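Local coordinates for angiopoietin-related protein 6 (Homo sapiens, PDB 6Y43), which is a secreted angiopoietin-like factor whose fibrinogen-like globular domain binds calcium and probably mediates recognition of partner molecules, at residues 63-68 / 151-156. Numbering follows the deposited sequence.
Sequences TTWQHY and VDRDRD. With CA (calcium ion), chain B; EDO (1,2-ethanediol), chain D.
Trp65 meets two arginines of the calcium-binding loop by cation-pi contacts of contrasting geometry. The guanidinium of Arg153 lies flat on one face of the indole, the planes only 3° apart and NE 3.4 Å from Trp65 CG, so that the charge sits off-centre over the pyrrole part. The aliphatic part of the same side chain continues the cover, its CD 3.6 Å from Trp65 CE3. Arg155 instead stands nearly perpendicular to the ring, at 88°, and brings the edge of its guanidinium to the six-membered ring, where NH1 approaches Trp65 CH2 at 3.1 Å. With CG anti to the backbone N (chi1 175°), Trp65 extends its indole from the first turn of the helix to both groups.

A salt bridge also holds the stacked arginine: Arg153 NH1 donates to Asp152 OD1 at 3.0 Å, with the oxygen almost in the guanidinium plane, which should limit rotation of that group. At the start of the helix, Thr64 OG1 caps His67 N.

Beyond the arginines the same loop binds calcium. Asp154 binds it through both carboxylate oxygens and Asp156 through OD1 at 2.3 Å, while Asp154 OD1 also accepts from Asp156 N in an Asx turn. Two waters and the carbonyls of Tyr158 and Gly160 complete the site, which is of the kind found in many fibrinogen-like domains, among them the fibrinogen gamma chain.

The contact thus joins the N-terminal end of helix 65-70 to the long loop between strand 127-133 and helix 162-166. Glu121, which follows strand 108-118, accepts from Trp65 NE1, and Arg155 also packs on His124 and Pro147.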
ATOM      1  N   THR A  63       9.461  -7.716  -8.688  1.00 14.80           N
ATOM      2  CA  THR A  63      10.848  -7.590  -8.236  1.00 15.65           C
ATOM      3  C   THR A  63      11.100  -8.464  -7.010  1.00 16.96           C
ATOM      4  O   THR A  63      10.215  -9.165  -6.542  1.00 17.81           O
ATOM      5  CB  THR A  63      11.208  -6.124  -7.958  1.00 19.22           C
ATOM      6  OG1 THR A  63      12.608  -6.011  -7.667  1.00 19.43           O
ATOM      7  CG2 THR A  63      10.415  -5.562  -6.805  1.00 13.25           C
ATOM      8  N   THR A  64      12.327  -8.371  -6.485  1.00 18.66           N
ATOM      9  CA  THR A  64      12.887  -9.344  -5.549  1.00 22.45           C
ATOM     10  C   THR A  64      12.300  -9.207  -4.147  1.00 18.73           C
ATOM     11  O   THR A  64      11.882  -8.127  -3.726  1.00 14.82           O
ATOM     12  CB  THR A  64      14.412  -9.189  -5.431  1.00 17.45           C
ATOM     13  OG1 THR A  64      14.753  -7.957  -4.785  1.00 23.45           O
ATOM     14  CG2 THR A  64      15.092  -9.215  -6.803  1.00 27.99           C
ATOM     15  N   TRP A  65      12.330 -10.317  -3.400  1.00 17.49           N
ATOM     16  CA  TRP A  65      12.018 -10.260  -1.973  1.00 13.73           C
ATOM     17  C   TRP A  65      12.817  -9.154  -1.288  1.00 13.69           C
ATOM     18  O   TRP A  65      12.275  -8.363  -0.520  1.00 13.69           O
ATOM     19  CB  TRP A  65      12.301 -11.613  -1.300  1.00 13.37           C
ATOM     20  CG  TRP A  65      12.112 -11.560   0.183  1.00 11.40           C
ATOM     21  CD1 TRP A  65      13.085 -11.402   1.122  1.00 13.00           C
ATOM     22  CD2 TRP A  65      10.866 -11.657   0.907  1.00 14.21           C
ATOM     23  NE1 TRP A  65      12.534 -11.385   2.374  1.00 11.88           N
ATOM     24  CE2 TRP A  65      11.172 -11.547   2.272  1.00 13.28           C
ATOM     25  CE3 TRP A  65       9.523 -11.829   0.528  1.00 11.97           C
ATOM     26  CZ2 TRP A  65      10.187 -11.614   3.267  1.00 11.39           C
ATOM     27  CZ3 TRP A  65       8.554 -11.903   1.519  1.00 12.17           C
ATOM     28  CH2 TRP A  65       8.883 -11.779   2.865  1.00 16.38           C
ATOM     29  N   GLN A  66      14.115  -9.071  -1.568  1.00 16.27           N
ATOM     30  CA  GLN A  66      14.919  -8.041  -0.914  1.00 12.73           C
ATOM     31  C   GLN A  66      14.386  -6.640  -1.220  1.00 12.78           C
ATOM     32  O   GLN A  66      14.422  -5.751  -0.361  1.00 12.95           O
ATOM     33  CB  GLN A  66      16.375  -8.164  -1.350  1.00 20.29           C
ATOM     34  CG  GLN A  66      17.313  -7.122  -0.728  1.00 22.47           C
ATOM     35  CD  GLN A  66      17.262  -7.104   0.795  1.00 24.68           C
ATOM     36  OE1 GLN A  66      17.184  -8.149   1.439  1.00 34.88           O
ATOM     37  NE2 GLN A  66      17.304  -5.913   1.373  1.00 30.65           N
ATOM     38  N   HIS A  67      13.950  -6.409  -2.460  1.00 14.89           N
ATOM     39  CA  HIS A  67      13.402  -5.094  -2.798  1.00 12.77           C
ATOM     40  C   HIS A  67      12.055  -4.877  -2.117  1.00 10.69           C
ATOM     41  O   HIS A  67      11.787  -3.786  -1.607  1.00 10.19           O
ATOM     42  CB  HIS A  67      13.298  -4.935  -4.316  1.00 12.74           C
ATOM     43  CG  HIS A  67      14.616  -4.633  -4.968  1.00 20.01           C
ATOM     44  ND1 HIS A  67      15.187  -5.459  -5.911  1.00 28.37           N
ATOM     45  CD2 HIS A  67      15.497  -3.629  -4.770  1.00 24.96           C
ATOM     46  CE1 HIS A  67      16.356  -4.964  -6.282  1.00 24.49           C
ATOM     47  NE2 HIS A  67      16.568  -3.853  -5.604  1.00 33.10           N
ATOM     48  N   TYR A  68      11.203  -5.904  -2.057  1.00  9.65           N
ATOM     49  CA  TYR A  68       9.958  -5.759  -1.309  1.00 11.60           C
ATOM     50  C   TYR A  68      10.223  -5.518   0.173  1.00  9.48           C
ATOM     51  O   TYR A  68       9.448  -4.810   0.833  1.00 11.83           O
ATOM     52  CB  TYR A  68       9.053  -6.998  -1.517  1.00  8.76           C
ATOM     53  CG  TYR A  68       8.121  -6.771  -2.675  1.00  9.54           C
ATOM     54  CD1 TYR A  68       7.004  -5.947  -2.533  1.00  9.99           C
ATOM     55  CD2 TYR A  68       8.390  -7.284  -3.929  1.00 10.88           C
ATOM     56  CE1 TYR A  68       6.172  -5.658  -3.598  1.00  9.22           C
ATOM     57  CE2 TYR A  68       7.555  -7.010  -5.002  1.00  9.31           C
ATOM     58  CZ  TYR A  68       6.454  -6.179  -4.835  1.00  9.92           C
ATOM     59  OH  TYR A  68       5.623  -5.881  -5.882  1.00 10.19           O
ATOM     60  N   VAL A 151       7.625 -14.219  -6.185  1.00 13.68           N
ATOM     61  CA  VAL A 151       7.659 -15.368  -7.098  1.00 15.06           C
ATOM     62  C   VAL A 151       8.585 -16.499  -6.608  1.00 13.48           C
ATOM     63  O   VAL A 151       8.271 -17.690  -6.787  1.00 15.18           O
ATOM     64  CB  VAL A 151       8.013 -14.889  -8.522  1.00 16.60           C
ATOM     65  CG1 VAL A 151       9.443 -14.414  -8.593  1.00 22.50           C
ATOM     66  CG2 VAL A 151       7.770 -16.018  -9.522  1.00 19.03           C
ATOM     67  N   ASP A 152       9.672 -16.175  -5.923  1.00 15.48           N
ATOM     68  CA  ASP A 152      10.558 -17.233  -5.430  1.00 14.16           C
ATOM     69  C   ASP A 152      10.216 -17.673  -4.011  1.00 16.06           C
ATOM     70  O   ASP A 152      10.846 -18.615  -3.492  1.00 14.82           O
ATOM     71  CB  ASP A 152      12.035 -16.808  -5.538  1.00 17.65           C
ATOM     72  CG  ASP A 152      12.469 -15.760  -4.509  1.00 19.07           C
ATOM     73  OD1 ASP A 152      11.663 -15.276  -3.689  1.00 23.58           O
ATOM     74  OD2 ASP A 152      13.679 -15.422  -4.530  1.00 24.78           O
ATOM     75  N   ARG A 153       9.196 -17.045  -3.396  1.00 14.18           N
ATOM     76  CA  ARG A 153       8.768 -17.341  -2.033  1.00 11.58           C
ATOM     77  C   ARG A 153       7.258 -17.535  -2.091  1.00 12.26           C
ATOM     78  O   ARG A 153       6.474 -16.662  -1.697  1.00 10.86           O
ATOM     79  CB  ARG A 153       9.165 -16.262  -1.086  1.00 13.88           C
ATOM     80  CG  ARG A 153      10.619 -16.393  -0.598  1.00 14.43           C
ATOM     81  CD  ARG A 153      11.003 -15.069  -0.078  1.00 15.46           C
ATOM     82  NE  ARG A 153      12.311 -14.934   0.559  1.00 12.58           N
ATOM     83  CZ  ARG A 153      13.462 -14.831  -0.093  1.00 14.34           C
ATOM     84  NH1 ARG A 153      13.518 -14.966  -1.415  1.00 16.73           N
ATOM     85  NH2 ARG A 153      14.572 -14.615   0.592  1.00 14.19           N
ATOM     86  N   ASP A 154       6.857 -18.699  -2.589  1.00  9.91           N
ATOM     87  CA  ASP A 154       5.445 -19.068  -2.702  1.00 12.68           C
ATOM     88  C   ASP A 154       4.964 -19.542  -1.339  1.00 13.16           C
ATOM     89  O   ASP A 154       5.214 -20.677  -0.933  1.00 13.56           O
ATOM     90  CB  ASP A 154       5.255 -20.138  -3.772  1.00 10.90           C
ATOM     91  CG  ASP A 154       3.804 -20.605  -3.914  1.00 12.15           C
ATOM     92  OD1 ASP A 154       2.957 -20.230  -3.070  1.00 12.57           O
ATOM     93  OD2 ASP A 154       3.541 -21.367  -4.864  1.00 15.33           O
ATOM     94  N   ARG A 155       4.268 -18.662  -0.630  1.00 10.29           N
ATOM     95  CA  ARG A 155       3.694 -18.941   0.675  1.00 11.35           C
ATOM     96  C   ARG A 155       2.177 -18.892   0.639  1.00 10.62           C
ATOM     97  O   ARG A 155       1.532 -18.837   1.687  1.00 11.45           O
ATOM     98  CB  ARG A 155       4.209 -17.929   1.687  1.00 11.73           C
ATOM     99  CG  ARG A 155       5.679 -17.989   1.792  1.00 12.49           C
ATOM    100  CD  ARG A 155       6.269 -16.737   2.366  1.00 11.88           C
ATOM    101  NE  ARG A 155       7.646 -17.025   2.744  1.00 12.67           N
ATOM    102  CZ  ARG A 155       8.575 -16.109   2.933  1.00 13.59           C
ATOM    103  NH1 ARG A 155       8.279 -14.820   2.778  1.00 13.14           N
ATOM    104  NH2 ARG A 155       9.794 -16.492   3.283  1.00 11.17           N
ATOM    105  N   ASP A 156       1.605 -18.857  -0.553  1.00 10.57           N
ATOM    106  CA  ASP A 156       0.183 -18.612  -0.671  1.00  9.81           C
ATOM    107  C   ASP A 156      -0.592 -19.910  -0.429  1.00 10.61           C
ATOM    108  O   ASP A 156      -0.047 -20.968  -0.079  1.00 11.63           O
ATOM    109  CB  ASP A 156      -0.126 -17.981  -2.029  1.00 10.39           C
ATOM    110  CG  ASP A 156       0.196 -18.891  -3.207  1.00 10.46           C
ATOM    111  OD1 ASP A 156      -0.098 -20.114  -3.150  1.00 10.87           O
ATOM    112  OD2 ASP A 156       0.692 -18.373  -4.230  1.00 10.74           O
TER
HETATM  113 CA    CA B 501       1.209 -21.796  -4.009  0.99 12.60          CA
HETATM  114  C1  EDO D 503       7.193 -10.589  -7.551  1.00 10.28           C
HETATM  115  O1  EDO D 503       6.568 -11.660  -6.837  1.00 15.58           O
HETATM  116  C2  EDO D 503       8.479 -11.105  -8.205  1.00 18.27           C
HETATM  117  O2  EDO D 503       9.370 -11.548  -7.166  1.00 16.28           O
HETATM  118  O   HOH W   1       1.110 -22.653  -1.766  1.00 16.24           O
HETATM  119  O   HOH W   2       2.043 -24.017  -4.566  1.00 19.26           O